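Local coordinates for neurogenic locus protein delta (Drosophila melanogaster, PDB 7ALK) that acts as a membrane-bound ligand of the Notch receptor, required for the correct separation of neural and epidermal lineages, with a phospholipid-binding C2 domain at its N-terminal end, at residues Val138-Thr144 and Tyr156-Cys162; Asn165-Ser169 and Cys187-Gly191. All coordinates share one frame; numbering follows the deposited sequence.

Interaction 1 of 2, residues Val138-Thr144 and Tyr156-Cys162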
ATOM      1  N   VAL A 138      -8.364   6.718   2.401  1.00 25.04           N
ATOM      2  CA  VAL A 138      -6.932   6.739   2.682  1.00 19.66           C
ATOM      3  C   VAL A 138      -6.722   6.683   4.191  1.00 22.40           C
ATOM      4  O   VAL A 138      -7.102   7.606   4.918  1.00 26.93           O
ATOM      5  CB  VAL A 138      -6.269   7.983   2.075  1.00 20.09           C
ATOM      6  CG1 VAL A 138      -4.872   8.174   2.645  1.00 22.85           C
ATOM      7  CG2 VAL A 138      -6.209   7.861   0.562  1.00 22.78           C
ATOM      8  N   SER A 139      -6.114   5.597   4.661  1.00 23.14           N
ATOM      9  CA  SER A 139      -5.859   5.412   6.082  1.00 22.79           C
ATOM     10  C   SER A 139      -4.754   4.381   6.252  1.00 23.54           C
ATOM     11  O   SER A 139      -4.583   3.493   5.414  1.00 24.92           O
ATOM     12  CB  SER A 139      -7.122   4.968   6.829  1.00 27.24           C
ATOM     13  OG  SER A 139      -6.807   4.505   8.130  1.00 29.81           O
ATOM     14  N   SER A 140      -4.008   4.510   7.351  1.00 23.84           N
ATOM     15  CA  SER A 140      -2.915   3.591   7.636  1.00 25.98           C
ATOM     16  C   SER A 140      -3.388   2.259   8.201  1.00 27.04           C
ATOM     17  O   SER A 140      -2.560   1.361   8.393  1.00 28.90           O
ATOM     18  CB  SER A 140      -1.924   4.233   8.612  1.00 24.42           C
ATOM     19  OG  SER A 140      -1.185   5.269   7.987  1.00 24.20           O
ATOM     20  N   GLU A 141      -4.681   2.103   8.470  1.00 28.74           N
ATOM     21  CA  GLU A 141      -5.201   0.866   9.034  1.00 30.33           C
ATOM     22  C   GLU A 141      -5.499  -0.139   7.929  1.00 27.33           C
ATOM     23  O   GLU A 141      -5.965   0.224   6.845  1.00 26.65           O
ATOM     24  CB  GLU A 141      -6.461   1.130   9.864  1.00 29.76           C
ATOM     25  CG  GLU A 141      -7.703   1.497   9.068  1.00 32.21           C
ATOM     26  CD  GLU A 141      -8.980   1.290   9.862  1.00 34.75           C
ATOM     27  OE1 GLU A 141      -8.956   0.505  10.833  1.00 36.79           O
ATOM     28  OE2 GLU A 141     -10.006   1.915   9.520  1.00 37.07           O
ATOM     29  N   TRP A 142      -5.209  -1.407   8.208  1.00 27.36           N
ATOM     30  CA  TRP A 142      -5.507  -2.476   7.268  1.00 24.61           C
ATOM     31  C   TRP A 142      -6.955  -2.919   7.416  1.00 23.40           C
ATOM     32  O   TRP A 142      -7.485  -3.007   8.527  1.00 24.85           O
ATOM     33  CB  TRP A 142      -4.581  -3.672   7.497  1.00 26.69           C
ATOM     34  CG  TRP A 142      -3.132  -3.407   7.230  1.00 23.53           C
ATOM     35  CD1 TRP A 142      -2.193  -3.008   8.133  1.00 26.47           C
ATOM     36  CD2 TRP A 142      -2.449  -3.546   5.977  1.00 24.02           C
ATOM     37  NE1 TRP A 142      -0.971  -2.880   7.521  1.00 28.64           N
ATOM     38  CE2 TRP A 142      -1.101  -3.205   6.197  1.00 24.48           C
ATOM     39  CE3 TRP A 142      -2.847  -3.922   4.691  1.00 24.64           C
ATOM     40  CZ2 TRP A 142      -0.149  -3.227   5.179  1.00 24.97           C
ATOM     41  CZ3 TRP A 142      -1.902  -3.943   3.682  1.00 22.46           C
ATOM     42  CH2 TRP A 142      -0.568  -3.598   3.932  1.00 23.45           C
ATOM     43  N   LYS A 143      -7.597  -3.195   6.286  1.00 24.95           N
ATOM     44  CA  LYS A 143      -8.919  -3.806   6.267  1.00 28.71           C
ATOM     45  C   LYS A 143      -8.754  -5.278   5.914  1.00 31.74           C
ATOM     46  O   LYS A 143      -8.247  -5.611   4.837  1.00 31.21           O
ATOM     47  CB  LYS A 143      -9.843  -3.099   5.276  1.00 26.33           C
ATOM     48  CG  LYS A 143     -10.185  -1.667   5.673  1.00 33.01           C
ATOM     49  CD  LYS A 143     -11.204  -1.046   4.729  1.00 30.38           C
ATOM     50  CE  LYS A 143     -12.557  -1.729   4.838  1.00 34.75           C
ATOM     51  NZ  LYS A 143     -13.546  -1.160   3.879  1.00 26.98           N
ATOM     52  N   THR A 144      -9.166  -6.153   6.826  1.00 30.81           N
ATOM     53  CA  THR A 144      -8.956  -7.588   6.691  1.00 32.69           C
ATOM     54  C   THR A 144     -10.249  -8.264   6.258  1.00 35.18           C
ATOM     55  O   THR A 144     -11.321  -7.974   6.800  1.00 35.13           O
ATOM     56  CB  THR A 144      -8.463  -8.185   8.011  1.00 36.02           C
ATOM     57  OG1 THR A 144      -7.168  -7.654   8.323  1.00 36.26           O
ATOM     58  CG2 THR A 144      -8.373  -9.704   7.919  1.00 38.10           C
ATOM     59  N   TYR A 156      -6.682 -12.007   3.553  1.00 30.19           N
ATOM     60  CA  TYR A 156      -5.863 -10.923   3.030  1.00 26.05           C
ATOM     61  C   TYR A 156      -6.191  -9.629   3.760  1.00 27.35           C
ATOM     62  O   TYR A 156      -7.256  -9.484   4.365  1.00 29.20           O
ATOM     63  CB  TYR A 156      -6.078 -10.735   1.522  1.00 23.38           C
ATOM     64  CG  TYR A 156      -7.527 -10.510   1.149  1.00 31.46           C
ATOM     65  CD1 TYR A 156      -8.403 -11.578   1.001  1.00 33.25           C
ATOM     66  CD2 TYR A 156      -8.024  -9.226   0.961  1.00 30.98           C
ATOM     67  CE1 TYR A 156      -9.728 -11.376   0.669  1.00 34.02           C
ATOM     68  CE2 TYR A 156      -9.348  -9.014   0.628  1.00 30.28           C
ATOM     69  CZ  TYR A 156     -10.195 -10.092   0.483  1.00 32.60           C
ATOM     70  OH  TYR A 156     -11.514  -9.888   0.153  1.00 41.69           O
ATOM     71  N   ASP A 157      -5.252  -8.687   3.690  1.00 26.68           N
ATOM     72  CA  ASP A 157      -5.446  -7.322   4.153  1.00 27.52           C
ATOM     73  C   ASP A 157      -5.207  -6.364   2.993  1.00 26.87           C
ATOM     74  O   ASP A 157      -4.391  -6.633   2.107  1.00 28.56           O
ATOM     75  CB  ASP A 157      -4.500  -6.968   5.312  1.00 27.96           C
ATOM     76  CG  ASP A 157      -4.551  -7.977   6.441  1.00 30.28           C
ATOM     77  OD1 ASP A 157      -5.565  -8.694   6.562  1.00 33.28           O
ATOM     78  OD2 ASP A 157      -3.570  -8.052   7.211  1.00 29.26           O
ATOM     79  N   PHE A 158      -5.922  -5.240   3.001  1.00 27.76           N
ATOM     80  CA  PHE A 158      -5.783  -4.255   1.938  1.00 27.41           C
ATOM     81  C   PHE A 158      -5.961  -2.858   2.515  1.00 26.54           C
ATOM     82  O   PHE A 158      -6.741  -2.652   3.449  1.00 24.71           O
ATOM     83  CB  PHE A 158      -6.790  -4.492   0.804  1.00 23.70           C
ATOM     84  CG  PHE A 158      -8.229  -4.424   1.241  1.00 25.95           C
ATOM     85  CD1 PHE A 158      -8.852  -5.526   1.804  1.00 30.26           C
ATOM     86  CD2 PHE A 158      -8.960  -3.259   1.078  1.00 21.30           C
ATOM     87  CE1 PHE A 158     -10.175  -5.464   2.202  1.00 31.31           C
ATOM     88  CE2 PHE A 158     -10.283  -3.191   1.473  1.00 22.03           C
ATOM     89  CZ  PHE A 158     -10.891  -4.295   2.036  1.00 24.46           C
ATOM     90  N   ARG A 159      -5.232  -1.900   1.944  1.00 21.89           N
ATOM     91  CA  ARG A 159      -5.322  -0.510   2.371  1.00 23.15           C
ATOM     92  C   ARG A 159      -4.695   0.379   1.308  1.00 21.97           C
ATOM     93  O   ARG A 159      -4.016  -0.094   0.393  1.00 16.23           O
ATOM     94  CB  ARG A 159      -4.630  -0.289   3.719  1.00 21.31           C
ATOM     95  CG  ARG A 159      -3.115  -0.312   3.631  1.00 22.43           C
ATOM     96  CD  ARG A 159      -2.475  -0.042   4.978  1.00 23.31           C
ATOM     97  NE  ARG A 159      -1.022   0.021   4.880  1.00 22.76           N
ATOM     98  CZ  ARG A 159      -0.207   0.155   5.917  1.00 25.10           C
ATOM     99  NH1 ARG A 159      -0.671   0.248   7.152  1.00 28.99           N
ATOM    100  NH2 ARG A 159       1.106   0.201   5.708  1.00 26.84           N
ATOM    101  N   VAL A 160      -4.936   1.681   1.445  1.00 24.38           N
ATOM    102  CA  VAL A 160      -4.293   2.708   0.633  1.00 21.70           C
ATOM    103  C   VAL A 160      -3.626   3.698   1.575  1.00 22.96           C
ATOM    104  O   VAL A 160      -4.264   4.197   2.509  1.00 23.24           O
ATOM    105  CB  VAL A 160      -5.293   3.434  -0.287  1.00 17.71           C
ATOM    106  CG1 VAL A 160      -4.548   4.244  -1.341  1.00 16.93           C
ATOM    107  CG2 VAL A 160      -6.236   2.451  -0.936  1.00 20.73           C
ATOM    108  N   THR A 161      -2.348   3.977   1.333  1.00 23.35           N
ATOM    109  CA  THR A 161      -1.589   4.921   2.137  1.00 22.05           C
ATOM    110  C   THR A 161      -0.815   5.857   1.222  1.00 20.09           C
ATOM    111  O   THR A 161      -0.375   5.466   0.138  1.00 18.68           O
ATOM    112  CB  THR A 161      -0.615   4.208   3.090  1.00 22.14           C
ATOM    113  OG1 THR A 161       0.212   3.306   2.344  1.00 22.82           O
ATOM    114  CG2 THR A 161      -1.378   3.433   4.155  1.00 23.14           C
ATOM    115  N   CYS A 162      -0.653   7.099   1.669  1.00 17.88           N
ATOM    116  CA  CYS A 162       0.063   8.092   0.885  1.00 20.62           C
ATOM    117  C   CYS A 162       1.566   7.844   0.940  1.00 21.10           C
ATOM    118  O   CYS A 162       2.092   7.283   1.906  1.00 19.86           O
ATOM    119  CB  CYS A 162      -0.247   9.505   1.385  1.00 22.07           C
ATOM    120  SG  CYS A 162      -1.997   9.976   1.359  1.00 33.24           S
TER
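T144 and Y156 meet through their backbones, the CA of T144 approaching Y156 O in a CA-H...O contact, in the antiparallel beta hairpin of strands 143-148 and 153-161 of the C2-like domain. One residue on, D157 pairs with T144 at a non-hydrogen-bonded position, their side chains alongside each other and pointing the same way. T144 OG1 gives its hydrogen to D157 OD1 at 2.6 Å, coming from above the carboxylate plane, while D157 OD2 forms a salt bridge with R7 of strand 3-12. The CB of D157 leans on W142 CE3.

F158 and K143 form the hydrogen-bonded pair: K143 N to F158 O and F158 N to K143 O both measure 3.0 Å. With CG lodged between its backbone N and carbonyl carbon, chi1 60° brings the F158 ring against K143, whose CB sits over one face, 3.9 Å from the centroid; the lysine NZ goes on to Q134.

R159 runs extended across the face of W142. Its guanidinium lies flat on the indole, centres 4.0 Å apart and planes 12° apart, with CD over the six-membered ring. NE is held by a salt bridge to E5, and NH1 reaches S140 O in a weak, bent bond. V160 O then accepts a hydrogen bond from S139 N at 3.2 Å. T161 CG2 lies over the guanidinium face turned from W142 and touches S139 O. At the end, C162 SG, disulfide-bonded to C171, rests 3.6 Å from V138 CG1.

Interaction 2 of 2, residues Asn165-Ser169 and Cys187-Gly191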
ATOM      1  N   ASN A 165       6.114  12.355   2.275  1.00 22.69           N
ATOM      2  CA  ASN A 165       6.005  13.786   1.991  1.00 26.38           C
ATOM      3  C   ASN A 165       4.769  14.126   1.164  1.00 25.10           C
ATOM      4  O   ASN A 165       4.710  15.194   0.544  1.00 22.71           O
ATOM      5  CB  ASN A 165       7.265  14.319   1.298  1.00 25.86           C
ATOM      6  CG  ASN A 165       8.460  14.375   2.225  1.00 27.58           C
ATOM      7  OD1 ASN A 165       8.320  14.616   3.425  1.00 27.11           O
ATOM      8  ND2 ASN A 165       9.648  14.151   1.673  1.00 27.47           N
ATOM      9  N   TYR A 166       3.774  13.245   1.142  1.00 23.88           N
ATOM     10  CA  TYR A 166       2.512  13.497   0.458  1.00 22.14           C
ATOM     11  C   TYR A 166       1.374  13.373   1.459  1.00 26.88           C
ATOM     12  O   TYR A 166       1.152  12.296   2.024  1.00 27.23           O
ATOM     13  CB  TYR A 166       2.314  12.536  -0.717  1.00 18.64           C
ATOM     14  CG  TYR A 166       2.969  13.008  -1.993  1.00 19.43           C
ATOM     15  CD1 TYR A 166       2.333  13.922  -2.824  1.00 19.11           C
ATOM     16  CD2 TYR A 166       4.224  12.546  -2.368  1.00 23.80           C
ATOM     17  CE1 TYR A 166       2.927  14.360  -3.992  1.00 18.11           C
ATOM     18  CE2 TYR A 166       4.825  12.981  -3.535  1.00 24.79           C
ATOM     19  CZ  TYR A 166       4.172  13.887  -4.342  1.00 19.64           C
ATOM     20  OH  TYR A 166       4.765  14.322  -5.504  1.00 22.72           O
ATOM     21  N   TYR A 167       0.663  14.474   1.679  1.00 27.60           N
ATOM     22  CA  TYR A 167      -0.465  14.533   2.594  1.00 25.82           C
ATOM     23  C   TYR A 167      -1.745  14.798   1.811  1.00 24.67           C
ATOM     24  O   TYR A 167      -1.722  15.065   0.606  1.00 21.70           O
ATOM     25  CB  TYR A 167      -0.252  15.620   3.656  1.00 25.69           C
ATOM     26  CG  TYR A 167       0.983  15.433   4.511  1.00 22.69           C
ATOM     27  CD1 TYR A 167       2.241  15.798   4.045  1.00 26.46           C
ATOM     28  CD2 TYR A 167       0.890  14.898   5.789  1.00 20.51           C
ATOM     29  CE1 TYR A 167       3.371  15.630   4.824  1.00 24.38           C
ATOM     30  CE2 TYR A 167       2.014  14.728   6.577  1.00 28.06           C
ATOM     31  CZ  TYR A 167       3.252  15.095   6.089  1.00 24.65           C
ATOM     32  OH  TYR A 167       4.373  14.927   6.868  1.00 19.09           O
ATOM     33  N   GLY A 168      -2.869  14.721   2.510  1.00 24.16           N
ATOM     34  CA  GLY A 168      -4.167  15.008   1.937  1.00 22.97           C
ATOM     35  C   GLY A 168      -5.064  13.790   1.937  1.00 23.82           C
ATOM     36  O   GLY A 168      -4.756  12.750   2.527  1.00 24.50           O
ATOM     37  N   SER A 169      -6.203  13.931   1.259  1.00 24.48           N
ATOM     38  CA  SER A 169      -7.186  12.857   1.176  1.00 18.84           C
ATOM     39  C   SER A 169      -7.019  12.004  -0.071  1.00 20.87           C
ATOM     40  O   SER A 169      -7.323  10.806  -0.036  1.00 27.85           O
ATOM     41  CB  SER A 169      -8.604  13.434   1.210  1.00 19.14           C
ATOM     42  OG  SER A 169      -9.569  12.399   1.200  1.00 22.02           O
ATOM     43  N   CYS A 187       4.595  19.883   8.776  1.00 26.80           N
ATOM     44  CA  CYS A 187       3.372  19.822   7.989  1.00 22.30           C
ATOM     45  C   CYS A 187       2.209  19.335   8.843  1.00 24.88           C
ATOM     46  O   CYS A 187       2.391  18.573   9.798  1.00 29.33           O
ATOM     47  CB  CYS A 187       3.528  18.904   6.767  1.00 20.15           C
ATOM     48  SG  CYS A 187       4.885  19.332   5.656  1.00 28.42           S
ATOM     49  N   SER A 188       1.008  19.783   8.482  1.00 25.76           N
ATOM     50  CA  SER A 188      -0.210  19.367   9.165  1.00 28.34           C
ATOM     51  C   SER A 188      -0.714  18.046   8.597  1.00 32.15           C
ATOM     52  O   SER A 188       0.066  17.266   8.042  1.00 32.25           O
ATOM     53  CB  SER A 188      -1.287  20.445   9.043  1.00 26.57           C
ATOM     54  OG  SER A 188      -1.607  20.691   7.684  1.00 20.84           O
ATOM     55  N   GLU A 189      -2.015  17.786   8.728  1.00 35.06           N
ATOM     56  CA  GLU A 189      -2.599  16.565   8.185  1.00 27.63           C
ATOM     57  C   GLU A 189      -2.992  16.698   6.722  1.00 20.93           C
ATOM     58  O   GLU A 189      -2.916  15.715   5.977  1.00 26.62           O
ATOM     59  CB  GLU A 189      -3.822  16.147   9.004  1.00 30.87           C
ATOM     60  CG  GLU A 189      -3.490  15.555  10.366  1.00 43.69           C
ATOM     61  CD  GLU A 189      -4.695  14.925  11.039  1.00 43.02           C
ATOM     62  OE1 GLU A 189      -5.780  14.912  10.419  1.00 43.09           O
ATOM     63  OE2 GLU A 189      -4.556  14.441  12.182  1.00 29.27           O
ATOM     64  N   THR A 190      -3.409  17.887   6.290  1.00 25.19           N
ATOM     65  CA  THR A 190      -3.784  18.108   4.900  1.00 28.27           C
ATOM     66  C   THR A 190      -2.622  18.580   4.036  1.00 24.35           C
ATOM     67  O   THR A 190      -2.772  18.651   2.810  1.00 21.78           O
ATOM     68  CB  THR A 190      -4.932  19.122   4.812  1.00 24.94           C
ATOM     69  OG1 THR A 190      -4.548  20.343   5.457  1.00 27.43           O
ATOM     70  CG2 THR A 190      -6.181  18.570   5.482  1.00 21.49           C
ATOM     71  N   GLY A 191      -1.483  18.902   4.632  1.00 27.89           N
ATOM     72  CA  GLY A 191      -0.298  19.276   3.896  1.00 29.61           C
ATOM     73  C   GLY A 191       0.120  20.735   3.977  1.00 29.67           C
ATOM     74  O   GLY A 191       0.904  21.177   3.126  1.00 26.10           O
TER
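Y167 leans its whole side chain against the loop at 187-191, and this residue makes most of the contact from its side, inside the DSL domain, a small disulfide-rich module related to EGF. The backbones come close first: G168 CA is 4.3 Å from T190 CA, and Y167 CA faces G191 CA. Both glycines have positive phi angles, and at these backbone angles a CB would crowd the preceding carbonyl O. At G191 it would also press on the CB of Y167.

That Y167 CB lies against the peptides of the loop, 3.5 Å from E189 O and 3.6 Å from G191 N. The ring carbon CG leaves CB anti to the carbonyl carbon (chi1 -60°), which lays the ring along the loop, back toward C187. At CG the neighbours are S188 O and G191 CA, both more distant and both oblique to the ring. E189 O, by contrast, lies near the ring plane, at the edge. On one flank Y167 CD2 comes to 3.4 Å from S188 O, and CE2 stays beside that same carbonyl. On the other flank Y167 CE1 meets C187 CB at 3.8 Å. That methylene sits over a ring face in a CH-pi contact, 4.2 Å from the centroid, while SG stands oblique to the ring, a looser sulfur-aromatic contact. CZ and finally OH run out past C187 CB.

The packing is therefore of ring against methylene and backbone. C187 closes strand 183-187 and is disulfide-bonded to C175, which also touches Y167. Strand 166-167 pairs antiparallel with strand 173-174, Y167 bonding by its backbone to K173, so the ring reaches from this two-stranded sheet to the loop between strands 183-187 and 193-195.

Interaction 1 is partly buried and lies close to the middle of the chain, within the C2-like domain; interaction 2 is a surface contact of the DSL domain, their centres about 17 Å apart. The first is built from backbone pairing, a Thr-Asp side-chain hydrogen bond and an arginine stacked on an indole; its strand 153-161 pairs with 143-148 on one side and 3-12 on the other. The second relies on one aromatic ring packed against a loop and a half-cystine. They hold different elements but follow each other in the chain, strand 153-161 leading to strand 166-167, and they touch: V138 CG2 packs on S169 O, and C162 SG lies near G168 O.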